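Local coordinates for protein nuclear RNA export factor 2 (Drosophila melanogaster, PDB 6MRK) that acts with Piwi and Nxt1 in cotranscriptional transposon silencing in the ovary and may take part in exporting mRNA from the nucleus, at residues Gly16-Leu19 with Glu20-Arg24; Tyr38-Glu41 with Asn42-Phe45; Asn78-Tyr81 with Ser82-Ser85. One frame throughout, in Å; residues are numbered along the deposited sequence.

Contact 1. Residues Gly16-Leu19 with Glu20-Arg24; sequences GAFL and ENYLR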
ATOM      1  N   GLY A  16      -0.496  17.205  -1.992  1.00 46.38           N
ATOM      2  CA  GLY A  16      -1.602  17.982  -1.406  1.00 46.53           C
ATOM      3  C   GLY A  16      -2.852  17.934  -2.264  1.00 45.61           C
ATOM      4  O   GLY A  16      -3.943  17.834  -1.704  1.00 53.98           O
ATOM      5  N   ALA A  17      -2.715  18.007  -3.584  1.00 43.55           N
ATOM      6  CA  ALA A  17      -3.861  18.083  -4.514  1.00 44.35           C
ATOM      7  C   ALA A  17      -4.678  16.792  -4.431  1.00 44.54           C
ATOM      8  O   ALA A  17      -5.859  16.876  -4.068  1.00 52.50           O
ATOM      9  CB  ALA A  17      -3.391  18.358  -5.920  1.00 47.47           C
ATOM     10  N   PHE A  18      -4.083  15.643  -4.752  1.00 40.54           N
ATOM     11  CA  PHE A  18      -4.818  14.358  -4.829  1.00 38.01           C
ATOM     12  C   PHE A  18      -5.051  13.805  -3.421  1.00 35.72           C
ATOM     13  O   PHE A  18      -6.206  13.581  -3.059  1.00 35.79           O
ATOM     14  CB  PHE A  18      -4.080  13.340  -5.698  1.00 38.36           C
ATOM     15  CG  PHE A  18      -4.540  11.925  -5.459  1.00 38.08           C
ATOM     16  CD1 PHE A  18      -5.866  11.588  -5.665  1.00 36.59           C
ATOM     17  CD2 PHE A  18      -3.668  10.952  -4.986  1.00 38.67           C
ATOM     18  CE1 PHE A  18      -6.313  10.299  -5.439  1.00 38.37           C
ATOM     19  CE2 PHE A  18      -4.114   9.662  -4.750  1.00 39.04           C
ATOM     20  CZ  PHE A  18      -5.437   9.342  -4.975  1.00 42.12           C
ATOM     21  N   LEU A  19      -3.977  13.548  -2.678  1.00 35.86           N
ATOM     22  CA  LEU A  19      -3.995  12.742  -1.429  1.00 36.69           C
ATOM     23  C   LEU A  19      -4.854  13.470  -0.397  1.00 36.28           C
ATOM     24  O   LEU A  19      -5.807  12.881   0.128  1.00 31.55           O
ATOM     25  CB  LEU A  19      -2.555  12.553  -0.940  1.00 37.96           C
ATOM     26  CG  LEU A  19      -2.303  11.405   0.033  1.00 39.05           C
ATOM     27  CD1 LEU A  19      -2.914  10.105  -0.459  1.00 39.09           C
ATOM     28  CD2 LEU A  19      -0.808  11.238   0.250  1.00 41.43           C
ATOM     29  N   GLU A  20      -4.572  14.747  -0.194  1.00 41.54           N
ATOM     30  CA  GLU A  20      -5.218  15.563   0.859  1.00 48.30           C
ATOM     31  C   GLU A  20      -6.631  15.988   0.436  1.00 45.32           C
ATOM     32  O   GLU A  20      -7.378  16.370   1.328  1.00 58.07           O
ATOM     33  CB  GLU A  20      -4.318  16.741   1.245  1.00 56.35           C
ATOM     34  CG  GLU A  20      -3.009  16.294   1.892  1.00 61.72           C
ATOM     35  CD  GLU A  20      -1.976  17.373   2.183  1.00 65.33           C
ATOM     36  OE1 GLU A  20      -0.792  17.005   2.391  1.00 67.35           O
ATOM     37  OE2 GLU A  20      -2.347  18.571   2.203  1.00 68.07           O
ATOM     38  N   ASN A  21      -7.025  15.898  -0.830  1.00 40.08           N
ATOM     39  CA  ASN A  21      -8.446  16.127  -1.215  1.00 40.03           C
ATOM     40  C   ASN A  21      -9.213  14.805  -1.099  1.00 37.11           C
ATOM     41  O   ASN A  21     -10.284  14.780  -0.464  1.00 36.51           O
ATOM     42  CB  ASN A  21      -8.594  16.740  -2.611  1.00 44.15           C
ATOM     43  CG  ASN A  21      -8.317  18.230  -2.627  1.00 47.36           C
ATOM     44  OD1 ASN A  21      -8.583  18.932  -1.656  1.00 57.30           O
ATOM     45  ND2 ASN A  21      -7.760  18.727  -3.713  1.00 45.66           N
ATOM     46  N   TYR A  22      -8.682  13.743  -1.700  1.00 35.59           N
ATOM     47  CA  TYR A  22      -9.228  12.364  -1.634  1.00 32.76           C
ATOM     48  C   TYR A  22      -9.464  11.921  -0.181  1.00 32.03           C
ATOM     49  O   TYR A  22     -10.525  11.384   0.100  1.00 29.99           O
ATOM     50  CB  TYR A  22      -8.270  11.359  -2.278  1.00 32.56           C
ATOM     51  CG  TYR A  22      -8.801   9.965  -2.142  1.00 31.76           C
ATOM     52  CD1 TYR A  22      -8.687   9.288  -0.939  1.00 33.06           C
ATOM     53  CD2 TYR A  22      -9.541   9.389  -3.156  1.00 32.02           C
ATOM     54  CE1 TYR A  22      -9.246   8.034  -0.763  1.00 35.74           C
ATOM     55  CE2 TYR A  22     -10.105   8.132  -3.001  1.00 35.83           C
ATOM     56  CZ  TYR A  22      -9.958   7.447  -1.798  1.00 38.05           C
ATOM     57  OH  TYR A  22     -10.488   6.195  -1.614  1.00 38.90           O
ATOM     58  N   LEU A  23      -8.472  12.068   0.701  1.00 33.20           N
ATOM     59  CA  LEU A  23      -8.587  11.708   2.140  1.00 32.33           C
ATOM     60  C   LEU A  23      -9.704  12.529   2.784  1.00 35.00           C
ATOM     61  O   LEU A  23     -10.553  11.938   3.459  1.00 36.24           O
ATOM     62  CB  LEU A  23      -7.248  11.951   2.843  1.00 31.83           C
ATOM     63  CG  LEU A  23      -6.364  10.720   3.033  1.00 30.97           C
ATOM     64  CD1 LEU A  23      -6.559   9.702   1.937  1.00 31.24           C
ATOM     65  CD2 LEU A  23      -4.905  11.100   3.106  1.00 30.83           C
ATOM     66  N   ARG A  24      -9.719  13.848   2.589  1.00 37.96           N
ATOM     67  CA  ARG A  24     -10.763  14.705   3.196  1.00 41.31           C
ATOM     68  C   ARG A  24     -12.144  14.242   2.733  1.00 39.32           C
ATOM     69  O   ARG A  24     -13.068  14.326   3.535  1.00 42.04           O
ATOM     70  CB  ARG A  24     -10.537  16.178   2.869  1.00 47.78           C
ATOM     71  CG  ARG A  24      -9.675  16.893   3.899  1.00 59.39           C
ATOM     72  CD  ARG A  24      -9.141  18.210   3.355  1.00 68.93           C
ATOM     73  NE  ARG A  24      -8.089  18.841   4.161  1.00 75.73           N
ATOM     74  CZ  ARG A  24      -6.872  19.189   3.724  1.00 77.23           C
ATOM     75  NH1 ARG A  24      -6.501  18.965   2.473  1.00 74.07           N
ATOM     76  NH2 ARG A  24      -6.021  19.776   4.551  1.00 81.53           N
TER

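Contact 2. Residues Tyr38-Glu41 with Asn42-Phe45; sequences YYSE and NSIF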
ATOM      1  N   TYR A  38     -13.027   8.730  -9.195  1.00 29.65           N
ATOM      2  CA  TYR A  38     -11.584   8.376  -9.299  1.00 32.20           C
ATOM      3  C   TYR A  38     -11.410   6.980  -9.880  1.00 31.30           C
ATOM      4  O   TYR A  38     -10.324   6.666 -10.368  1.00 31.45           O
ATOM      5  CB  TYR A  38     -10.865   8.330  -7.952  1.00 33.36           C
ATOM      6  CG  TYR A  38     -10.808   9.631  -7.204  1.00 34.53           C
ATOM      7  CD1 TYR A  38      -9.905  10.623  -7.539  1.00 37.24           C
ATOM      8  CD2 TYR A  38     -11.667   9.866  -6.152  1.00 36.80           C
ATOM      9  CE1 TYR A  38      -9.869  11.820  -6.841  1.00 38.33           C
ATOM     10  CE2 TYR A  38     -11.645  11.054  -5.446  1.00 35.06           C
ATOM     11  CZ  TYR A  38     -10.734  12.024  -5.783  1.00 35.81           C
ATOM     12  OH  TYR A  38     -10.739  13.177  -5.067  1.00 40.08           O
ATOM     13  N   TYR A  39     -12.424   6.140  -9.730  1.00 31.65           N
ATOM     14  CA  TYR A  39     -12.306   4.686  -9.985  1.00 31.89           C
ATOM     15  C   TYR A  39     -12.803   4.445 -11.402  1.00 31.31           C
ATOM     16  O   TYR A  39     -13.463   5.297 -11.994  1.00 32.72           O
ATOM     17  CB  TYR A  39     -13.005   3.878  -8.879  1.00 30.80           C
ATOM     18  CG  TYR A  39     -12.329   3.975  -7.535  1.00 28.82           C
ATOM     19  CD1 TYR A  39     -11.304   3.107  -7.193  1.00 29.68           C
ATOM     20  CD2 TYR A  39     -12.678   4.955  -6.622  1.00 28.19           C
ATOM     21  CE1 TYR A  39     -10.650   3.197  -5.971  1.00 29.96           C
ATOM     22  CE2 TYR A  39     -12.037   5.056  -5.393  1.00 29.76           C
ATOM     23  CZ  TYR A  39     -11.018   4.177  -5.068  1.00 29.33           C
ATOM     24  OH  TYR A  39     -10.374   4.280  -3.874  1.00 28.72           O
ATOM     25  N   SER A  40     -12.435   3.311 -11.954  1.00 32.53           N
ATOM     26  CA  SER A  40     -12.799   2.950 -13.332  1.00 34.98           C
ATOM     27  C   SER A  40     -13.244   1.489 -13.339  1.00 37.70           C
ATOM     28  O   SER A  40     -13.211   0.845 -12.285  1.00 40.69           O
ATOM     29  CB  SER A  40     -11.652   3.185 -14.233  1.00 34.81           C
ATOM     30  OG  SER A  40     -10.873   2.012 -14.292  1.00 39.39           O
ATOM     31  N   GLU A  41     -13.618   1.002 -14.513  1.00 40.87           N
ATOM     32  CA  GLU A  41     -14.245  -0.321 -14.747  1.00 43.15           C
ATOM     33  C   GLU A  41     -13.223  -1.406 -14.372  1.00 41.80           C
ATOM     34  O   GLU A  41     -13.641  -2.515 -13.969  1.00 38.29           O
ATOM     35  CB  GLU A  41     -14.690  -0.383 -16.215  1.00 47.05           C
ATOM     36  CG  GLU A  41     -15.581   0.794 -16.670  1.00 51.85           C
ATOM     37  CD  GLU A  41     -14.977   2.179 -16.976  1.00 53.96           C
ATOM     38  OE1 GLU A  41     -13.817   2.466 -16.585  1.00 51.63           O
ATOM     39  OE2 GLU A  41     -15.686   3.003 -17.597  1.00 60.44           O
ATOM     40  N   ASN A  42     -11.929  -1.072 -14.464  1.00 39.09           N
ATOM     41  CA  ASN A  42     -10.792  -2.018 -14.332  1.00 39.33           C
ATOM     42  C   ASN A  42     -10.069  -1.834 -12.991  1.00 38.15           C
ATOM     43  O   ASN A  42      -9.046  -2.527 -12.773  1.00 37.72           O
ATOM     44  CB  ASN A  42      -9.812  -1.846 -15.493  1.00 42.00           C
ATOM     45  CG  ASN A  42     -10.253  -2.569 -16.744  1.00 47.65           C
ATOM     46  OD1 ASN A  42     -10.779  -3.683 -16.681  1.00 53.78           O
ATOM     47  ND2 ASN A  42     -10.023  -1.946 -17.891  1.00 55.32           N
ATOM     48  N   SER A  43     -10.584  -0.962 -12.119  1.00 36.24           N
ATOM     49  CA  SER A  43     -10.006  -0.649 -10.787  1.00 35.83           C
ATOM     50  C   SER A  43     -10.004  -1.889  -9.875  1.00 36.04           C
ATOM     51  O   SER A  43     -10.896  -2.751 -10.042  1.00 32.75           O
ATOM     52  CB  SER A  43     -10.730   0.490 -10.146  1.00 35.38           C
ATOM     53  OG  SER A  43     -10.126   1.714 -10.506  1.00 38.15           O
ATOM     54  N   ILE A  44      -9.027  -1.962  -8.957  1.00 34.10           N
ATOM     55  CA  ILE A  44      -8.846  -3.069  -7.970  1.00 33.90           C
ATOM     56  C   ILE A  44      -8.585  -2.453  -6.594  1.00 32.90           C
ATOM     57  O   ILE A  44      -7.746  -1.524  -6.494  1.00 31.63           O
ATOM     58  CB  ILE A  44      -7.709  -4.023  -8.383  1.00 35.57           C
ATOM     59  CG1 ILE A  44      -8.009  -4.674  -9.738  1.00 36.46           C
ATOM     60  CG2 ILE A  44      -7.443  -5.047  -7.280  1.00 35.65           C
ATOM     61  CD1 ILE A  44      -7.216  -5.932 -10.037  1.00 38.14           C
ATOM     62  N   PHE A  45      -9.276  -2.971  -5.577  1.00 30.75           N
ATOM     63  CA  PHE A  45      -9.202  -2.492  -4.175  1.00 28.39           C
ATOM     64  C   PHE A  45      -9.126  -3.698  -3.232  1.00 27.92           C
ATOM     65  O   PHE A  45      -9.922  -4.618  -3.393  1.00 25.05           O
ATOM     66  CB  PHE A  45     -10.398  -1.602  -3.842  1.00 26.26           C
ATOM     67  CG  PHE A  45     -10.420  -1.187  -2.396  1.00 26.01           C
ATOM     68  CD1 PHE A  45      -9.662  -0.124  -1.975  1.00 25.01           C
ATOM     69  CD2 PHE A  45     -11.117  -1.899  -1.440  1.00 24.73           C
ATOM     70  CE1 PHE A  45      -9.620   0.252  -0.645  1.00 23.72           C
ATOM     71  CE2 PHE A  45     -11.086  -1.517  -0.110  1.00 22.74           C
ATOM     72  CZ  PHE A  45     -10.336  -0.445   0.285  1.00 22.64           C
TER

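Contact 3. Residues Asn78-Tyr81 with Ser82-Ser85; sequences NKDY and SKAS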
ATOM      1  N   ASN A  78      -0.485 -17.986   4.358  1.00 51.11           N
ATOM      2  CA  ASN A  78      -0.849 -19.399   4.668  1.00 52.73           C
ATOM      3  C   ASN A  78      -2.209 -19.780   4.073  1.00 49.85           C
ATOM      4  O   ASN A  78      -2.774 -20.785   4.531  1.00 54.20           O
ATOM      5  CB  ASN A  78      -0.864 -19.682   6.174  1.00 55.37           C
ATOM      6  CG  ASN A  78       0.268 -20.593   6.583  1.00 60.09           C
ATOM      7  OD1 ASN A  78       1.420 -20.160   6.630  1.00 57.20           O
ATOM      8  ND2 ASN A  78      -0.054 -21.850   6.858  1.00 64.40           N
ATOM      9  N   LYS A  79      -2.710 -19.058   3.074  1.00 45.16           N
ATOM     10  CA  LYS A  79      -4.057 -19.340   2.523  1.00 42.77           C
ATOM     11  C   LYS A  79      -3.940 -20.247   1.300  1.00 42.04           C
ATOM     12  O   LYS A  79      -2.867 -20.317   0.681  1.00 41.39           O
ATOM     13  CB  LYS A  79      -4.801 -18.052   2.182  1.00 41.27           C
ATOM     14  CG  LYS A  79      -6.310 -18.198   2.207  1.00 41.82           C
ATOM     15  CD  LYS A  79      -7.042 -17.022   1.617  1.00 44.51           C
ATOM     16  CE  LYS A  79      -8.417 -16.829   2.223  1.00 44.02           C
ATOM     17  NZ  LYS A  79      -8.344 -16.097   3.511  1.00 43.06           N
ATOM     18  N   ASP A  80      -5.032 -20.930   0.986  1.00 44.69           N
ATOM     19  CA  ASP A  80      -5.140 -21.873  -0.155  1.00 46.79           C
ATOM     20  C   ASP A  80      -5.311 -21.028  -1.420  1.00 43.80           C
ATOM     21  O   ASP A  80      -6.161 -20.121  -1.433  1.00 44.95           O
ATOM     22  CB  ASP A  80      -6.227 -22.910   0.156  1.00 50.04           C
ATOM     23  CG  ASP A  80      -6.114 -23.433   1.589  1.00 53.09           C
ATOM     24  OD1 ASP A  80      -6.617 -22.740   2.537  1.00 55.22           O
ATOM     25  OD2 ASP A  80      -5.473 -24.493   1.769  1.00 49.43           O
ATOM     26  N   TYR A  81      -4.499 -21.298  -2.435  1.00 42.63           N
ATOM     27  CA  TYR A  81      -4.319 -20.431  -3.630  1.00 42.11           C
ATOM     28  C   TYR A  81      -5.629 -20.282  -4.410  1.00 40.98           C
ATOM     29  O   TYR A  81      -5.791 -19.327  -5.191  1.00 40.94           O
ATOM     30  CB  TYR A  81      -3.184 -20.995  -4.488  1.00 46.12           C
ATOM     31  CG  TYR A  81      -1.802 -20.770  -3.917  1.00 49.50           C
ATOM     32  CD1 TYR A  81      -1.471 -19.560  -3.316  1.00 48.05           C
ATOM     33  CD2 TYR A  81      -0.817 -21.747  -3.988  1.00 47.03           C
ATOM     34  CE1 TYR A  81      -0.213 -19.333  -2.788  1.00 47.68           C
ATOM     35  CE2 TYR A  81       0.452 -21.531  -3.473  1.00 46.21           C
ATOM     36  CZ  TYR A  81       0.752 -20.320  -2.873  1.00 47.82           C
ATOM     37  OH  TYR A  81       1.992 -20.073  -2.365  1.00 46.92           O
ATOM     38  N   SER A  82      -6.557 -21.203  -4.196  1.00 40.78           N
ATOM     39  CA  SER A  82      -7.901 -21.190  -4.812  1.00 43.57           C
ATOM     40  C   SER A  82      -8.744 -20.040  -4.245  1.00 45.87           C
ATOM     41  O   SER A  82      -9.494 -19.436  -5.021  1.00 54.20           O
ATOM     42  CB  SER A  82      -8.583 -22.522  -4.608  1.00 45.21           C
ATOM     43  OG  SER A  82      -8.737 -22.835  -3.227  1.00 44.72           O
ATOM     44  N   LYS A  83      -8.641 -19.758  -2.944  1.00 43.37           N
ATOM     45  CA  LYS A  83      -9.422 -18.682  -2.278  1.00 43.33           C
ATOM     46  C   LYS A  83      -8.780 -17.318  -2.538  1.00 38.39           C
ATOM     47  O   LYS A  83      -9.109 -16.365  -1.802  1.00 37.68           O
ATOM     48  CB  LYS A  83      -9.474 -18.889  -0.761  1.00 47.01           C
ATOM     49  CG  LYS A  83     -10.433 -19.964  -0.290  1.00 48.41           C
ATOM     50  CD  LYS A  83      -9.815 -20.754   0.803  1.00 49.28           C
ATOM     51  CE  LYS A  83     -10.751 -21.782   1.380  1.00 52.76           C
ATOM     52  NZ  LYS A  83     -10.165 -22.323   2.623  1.00 59.98           N
ATOM     53  N   ALA A  84      -7.899 -17.212  -3.530  1.00 32.01           N
ATOM     54  CA  ALA A  84      -7.087 -15.996  -3.721  1.00 32.98           C
ATOM     55  C   ALA A  84      -7.975 -14.815  -4.159  1.00 34.64           C
ATOM     56  O   ALA A  84      -7.570 -13.657  -3.944  1.00 36.15           O
ATOM     57  CB  ALA A  84      -5.969 -16.271  -4.687  1.00 31.46           C
ATOM     58  N   SER A  85      -9.144 -15.071  -4.744  1.00 34.58           N
ATOM     59  CA  SER A  85     -10.082 -14.005  -5.180  1.00 36.01           C
ATOM     60  C   SER A  85     -10.808 -13.428  -3.966  1.00 36.25           C
ATOM     61  O   SER A  85     -11.160 -12.227  -4.002  1.00 34.47           O
ATOM     62  CB  SER A  85     -11.056 -14.494  -6.205  1.00 36.98           C
ATOM     63  OG  SER A  85     -10.406 -14.605  -7.460  1.00 40.52           O
TER

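Contact 1. Residues Gly16-Leu19 with Glu20-Arg24
Tyr22 follows Phe18 by one turn on helix 12-27 of the NTF2-like domain, a helix that lies against the curved sheet. Its CB sits beside the acceptor carbonyl, 3.1 Å from Phe18 O. Further along, CG and CD2 of Tyr22 each approach CE1 of Phe18 at 4.1 Å, while CD1 of Leu23 meets the Tyr22 ring at its edge, in plane. At the tip, Tyr22 OH is hydrogen-bonded to Tyr39 OH, in the loop before strand 44-49. Both aromatic side chains have CG anti to the backbone N (chi1 162° for Phe18 and 177° for Tyr22), which sends them the same way, side by side; their ring planes meet obliquely at 52°. Phe160 packs edge-to-face with both rings, consistent with a shared aromatic cluster between helix and sheet. Leu19 and Leu23 form a second i, i+4 pair; both reach strand 104-119, and Leu19 also packs on Ile126 and Val128 of strand 123-135. The alpha-helical i+4 to i bonds here run from Tyr22 N to Phe18 O, 2.8 Å, and from Leu23 N to Leu19 O, 2.8 Å. Between the leucine side chains, CG of Leu19 comes to 4.0 Å from CD2 of Leu23.

Contact 2. Residues Tyr38-Glu41 with Asn42-Phe45
The Tyr39 ring turns its edge to Ser43, the last residue of a type I beta turn that starts at Ser40 and leads into strand 44-49 of the NTF2-like sheet: CB of Ser43 lies in the ring plane, 4.0 Å from Tyr39 CD1. Elsewhere the Tyr39 side chain packs on Ile180 of strand 176-188 and Ile95 of helix 92-99, and its hydroxyl is held by Tyr22. The closing bond of the turn runs from Ser43 N to Ser40 O, 3.2 Å; the N-H points well at the oxygen (161°), but the donor stands above the carbonyl plane, at a C=O...N angle of only 111°. Within the same turn Ser40 uses its side chain as a second acceptor, taking the amide of Asn42 in an ST turn. The torsion behind this puts OG between the backbone N and the carbonyl carbon (chi1 90°), within reach of that amide. Ser43 OG accepts Ser40 N at 3.2 Å, a bond to be taken as doubtful because that hydroxyl is less surely placed. The bond of the ST turn, Asn42 N to Ser40 OG, is 3.3 Å.

Contact 3. Residues Asn78-Tyr81 with Ser82-Ser85
Asp80 O accepts the amide of Lys83 at 2.9 Å from Lys83 N, the shorter of two successive i+3 to i bonds that wind residues 80-84 into overlapping turns. These turns lie in the long loop of the NTF2-like domain between helix 59-70 and strand 89-90. The donor sits 42° out of the Asp80 carbonyl plane. The next bond, from Ala84 N to Tyr81 O, is weak at 3.4 Å. Side chains also meet across the first turn: Asp80 and Lys83 run side by side, and NZ of the lysine forms a salt bridge with OD1 of the aspartate, long at 3.6 Å. Both have CG anti to the carbonyl carbon, and the lysine bends at chi2 (139°) on its way to the carboxylate. Lys79 passes across Lys83 at about a right angle with its aliphatic part, while the two ammonium groups stay apart, NZ to NZ being 6.5 Å. Tyr81 OH is hydrogen-bonded to an acidic side chain of the other protein chain, and Ala84 packs on an apolar side chain of that chain. Within the chain, Arg74 NH2 donates to Ala84 O. Where the lysines cross, CE of Lys79 lies 3.8 Å from CB of Lys83.

Contacts 1 and 2 follow one another along the chain and meet through aromatic side chains, although their centres are 18 Å apart. The hydroxyls of Tyr22 and Tyr39 are 3.0 Å apart, OH to OH, a probable hydrogen bond, and CD2 of Tyr22 packs at 3.5 Å from CE2 of Tyr38. The segment entering strand 44-49 is thus tied back to helix 12-27. Contact 3 stands apart: its nearest atoms are about 8 Å from those of contact 2 and about 19 Å from those of contact 1, across the chain's centre. Contacts 2 and 3 both reach the other protein chain, contact 2 through Ile44, whereas contact 1 stays within its own domain.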